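Local coordinates for cobalamin biosynthesis protein CobN (Mycobacterium tuberculosis, PDB 7C6O) that is the large, probably catalytic subunit of cobaltochelatase, which inserts cobalt into a corrin ring precursor during cobalamin biosynthesis, at residues S1071-Y1074 with F1075-G1079. Residues are numbered along the deposited sequence; the frame is centred on the assembly and turned at random. Where two conformers were deposited one is given.
Sequences SDDY and FQYHG
Gln1076 and Tyr1077 give their backbone N-H groups to the carbonyls of Asp1072 and Asp1073, closing the first turns of helix 1072-1089, which links strands 1056-1061 and 1094-1099 in a beta-alpha-beta unit. The bond from Gln1076 N to Asp1072 O measures 3.2 Å, and Tyr1077 N lies 3.0 Å from Asp1073 O. At Tyr1074 O the turn widens: His1078 N binds it at 2.8 Å, and Gly1079 N adds a weak pi-type bond at 3.4 Å. Ser1071 holds the N-cap position; in one of two conformers OG accepts weakly from Asp1073 N. A water between Ser1071 O and Phe1075 N replaces the direct i to i+4 bond, accepting from the amide and donating to the carbonyl. One turn apart, the side chains of Asp1072 and Gln1076 run alongside each other, and Asp1072 OD2 takes a weak, bent bond from Gln1076 NE2 at 2.8 Å (N-H...O 121°, planes 34° apart). Gln1076 OE1 accepts from Leu1008 N, consistent with NE2 facing the aspartate. With CG held between its own N and carbonyl carbon (chi1 88°), Phe1075 swings its ring back toward the helix start, and CE2 rests 3.8 Å from Asp1072 CB. Tyr1077 brings CD1, at the edge of its ring, to 3.3 Å from Asp1073 O. Trp886 meets the rings of Tyr1074 and Tyr1077 edge-to-face, whereas His1078 bonds through NE2 to Ala1057 O and through ND1 to Tyr1153 OH. Cap and water serve the amides of Asp1073 and Phe1075, while the carboxylates of Asp1072 and Asp1073 probably interact favourably with the helix dipole.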
ATOM      1  N   SER A1071       4.371   7.387  14.793  1.00 21.49           N
ATOM      2  CA  SER A1071       4.336   7.761  13.388  0.59 24.76           C
ATOM      3  C   SER A1071       3.756   9.158  13.250  1.00 23.57           C
ATOM      4  O   SER A1071       2.790   9.511  13.932  1.00 24.75           O
ATOM      5  CB  SER A1071       3.504   6.779  12.554  0.59 26.25           C
ATOM      6  OG  SER A1071       3.376   7.239  11.218  0.59 26.46           O
ATOM      7  N   ASP A1072       4.355   9.947  12.358  1.00 21.41           N
ATOM      8  CA  ASP A1072       3.888  11.306  12.119  1.00 20.78           C
ATOM      9  C   ASP A1072       2.499  11.348  11.495  1.00 14.87           C
ATOM     10  O   ASP A1072       1.831  12.384  11.567  1.00 17.65           O
ATOM     11  CB  ASP A1072       4.871  12.034  11.207  1.00 29.76           C
ATOM     12  CG  ASP A1072       5.157  11.256   9.938  1.00 36.18           C
ATOM     13  OD1 ASP A1072       5.917  10.266  10.005  1.00 39.21           O
ATOM     14  OD2 ASP A1072       4.596  11.617   8.883  1.00 38.83           O
ATOM     15  N   ASP A1073       2.052  10.252  10.882  1.00 15.82           N
ATOM     16  CA  ASP A1073       0.820  10.303  10.101  1.00 15.85           C
ATOM     17  C   ASP A1073      -0.408  10.515  10.977  1.00 12.29           C
ATOM     18  O   ASP A1073      -1.389  11.116  10.524  1.00 12.90           O
ATOM     19  CB  ASP A1073       0.680   9.028   9.273  1.00 19.29           C
ATOM     20  CG  ASP A1073       1.670   8.974   8.128  1.00 28.54           C
ATOM     21  OD1 ASP A1073       1.810   9.992   7.415  1.00 31.21           O
ATOM     22  OD2 ASP A1073       2.315   7.922   7.950  1.00 32.25           O
ATOM     23  N   TYR A1074      -0.377  10.049  12.227  1.00 11.47           N
ATOM     24  CA  TYR A1074      -1.553  10.197  13.077  1.00 10.76           C
ATOM     25  C   TYR A1074      -1.808  11.662  13.410  1.00 11.51           C
ATOM     26  O   TYR A1074      -2.919  12.165  13.208  1.00 13.31           O
ATOM     27  CB  TYR A1074      -1.409   9.346  14.342  1.00  8.43           C
ATOM     28  CG  TYR A1074      -1.489   7.868  14.036  1.00 11.23           C
ATOM     29  CD1 TYR A1074      -2.718   7.233  13.897  1.00  9.80           C
ATOM     30  CD2 TYR A1074      -0.338   7.115  13.850  1.00 13.59           C
ATOM     31  CE1 TYR A1074      -2.796   5.886  13.596  1.00 14.78           C
ATOM     32  CE2 TYR A1074      -0.406   5.765  13.552  1.00 15.72           C
ATOM     33  CZ  TYR A1074      -1.636   5.158  13.424  1.00 17.19           C
ATOM     34  OH  TYR A1074      -1.707   3.817  13.127  1.00 20.18           O
ATOM     35  N   PHE A1075      -0.792  12.382  13.893  1.00 13.62           N
ATOM     36  CA  PHE A1075      -1.042  13.782  14.223  1.00 12.43           C
ATOM     37  C   PHE A1075      -1.308  14.606  12.968  1.00 11.68           C
ATOM     38  O   PHE A1075      -2.070  15.576  13.022  1.00 15.69           O
ATOM     39  CB  PHE A1075       0.108  14.364  15.066  1.00 12.16           C
ATOM     40  CG  PHE A1075       1.253  14.957  14.270  1.00 13.01           C
ATOM     41  CD1 PHE A1075       1.181  16.252  13.767  1.00 13.92           C
ATOM     42  CD2 PHE A1075       2.424  14.240  14.084  1.00 15.54           C
ATOM     43  CE1 PHE A1075       2.238  16.800  13.052  1.00 14.14           C
ATOM     44  CE2 PHE A1075       3.488  14.783  13.376  1.00 18.31           C
ATOM     45  CZ  PHE A1075       3.393  16.065  12.856  1.00 13.94           C
ATOM     46  N   GLN A1076      -0.726  14.222  11.830  1.00 10.29           N
ATOM     47  CA  GLN A1076      -0.967  14.964  10.595  1.00 11.98           C
ATOM     48  C   GLN A1076      -2.429  14.880  10.176  1.00 13.60           C
ATOM     49  O   GLN A1076      -3.070  15.902   9.900  1.00 17.02           O
ATOM     50  CB  GLN A1076      -0.074  14.436   9.475  1.00 13.71           C
ATOM     51  CG  GLN A1076       1.374  14.850   9.568  1.00 18.78           C
ATOM     52  CD  GLN A1076       2.070  14.730   8.230  1.00 21.77           C
ATOM     53  OE1 GLN A1076       1.945  15.606   7.376  1.00 20.73           O
ATOM     54  NE2 GLN A1076       2.799  13.637   8.036  1.00 23.34           N
ATOM     55  N   TYR A1077      -2.972  13.663  10.114  1.00 12.74           N
ATOM     56  CA  TYR A1077      -4.343  13.469   9.651  1.00 12.67           C
ATOM     57  C   TYR A1077      -5.350  13.717  10.767  1.00 12.53           C
ATOM     58  O   TYR A1077      -6.271  14.530  10.622  1.00 11.42           O
ATOM     59  CB  TYR A1077      -4.508  12.057   9.085  1.00 13.15           C
ATOM     60  CG  TYR A1077      -3.922  11.886   7.706  1.00 15.12           C
ATOM     61  CD1 TYR A1077      -2.568  11.619   7.533  1.00 15.48           C
ATOM     62  CD2 TYR A1077      -4.720  11.993   6.574  1.00 17.94           C
ATOM     63  CE1 TYR A1077      -2.026  11.464   6.271  1.00 17.92           C
ATOM     64  CE2 TYR A1077      -4.187  11.840   5.310  1.00 16.98           C
ATOM     65  CZ  TYR A1077      -2.842  11.575   5.165  1.00 19.91           C
ATOM     66  OH  TYR A1077      -2.309  11.418   3.911  1.00 25.22           O
ATOM     67  N   HIS A1078      -5.194  13.011  11.887  1.00 13.96           N
ATOM     68  CA  HIS A1078      -6.148  13.126  12.986  1.00 13.89           C
ATOM     69  C   HIS A1078      -6.045  14.490  13.654  1.00 15.02           C
ATOM     70  O   HIS A1078      -7.036  15.220  13.767  1.00 13.86           O
ATOM     71  CB  HIS A1078      -5.902  12.004  13.996  1.00 13.03           C
ATOM     72  CG  HIS A1078      -6.997  11.831  14.999  1.00 13.30           C
ATOM     73  ND1 HIS A1078      -6.772  11.327  16.262  1.00 13.88           N
ATOM     74  CD2 HIS A1078      -8.329  12.064  14.918  1.00 14.96           C
ATOM     75  CE1 HIS A1078      -7.915  11.268  16.920  1.00 14.67           C
ATOM     76  NE2 HIS A1078      -8.876  11.708  16.127  1.00 14.61           N
ATOM     77  N   GLY A1079      -4.844  14.853  14.106  1.00 11.77           N
ATOM     78  CA  GLY A1079      -4.661  16.165  14.701  1.00 14.09           C
ATOM     79  C   GLY A1079      -4.923  17.289  13.717  1.00 15.00           C
ATOM     80  O   GLY A1079      -5.464  18.333  14.084  1.00 13.87           O
TER
HETATM   81  O   HOH W   1       1.485  11.145  15.368  1.00 11.48           O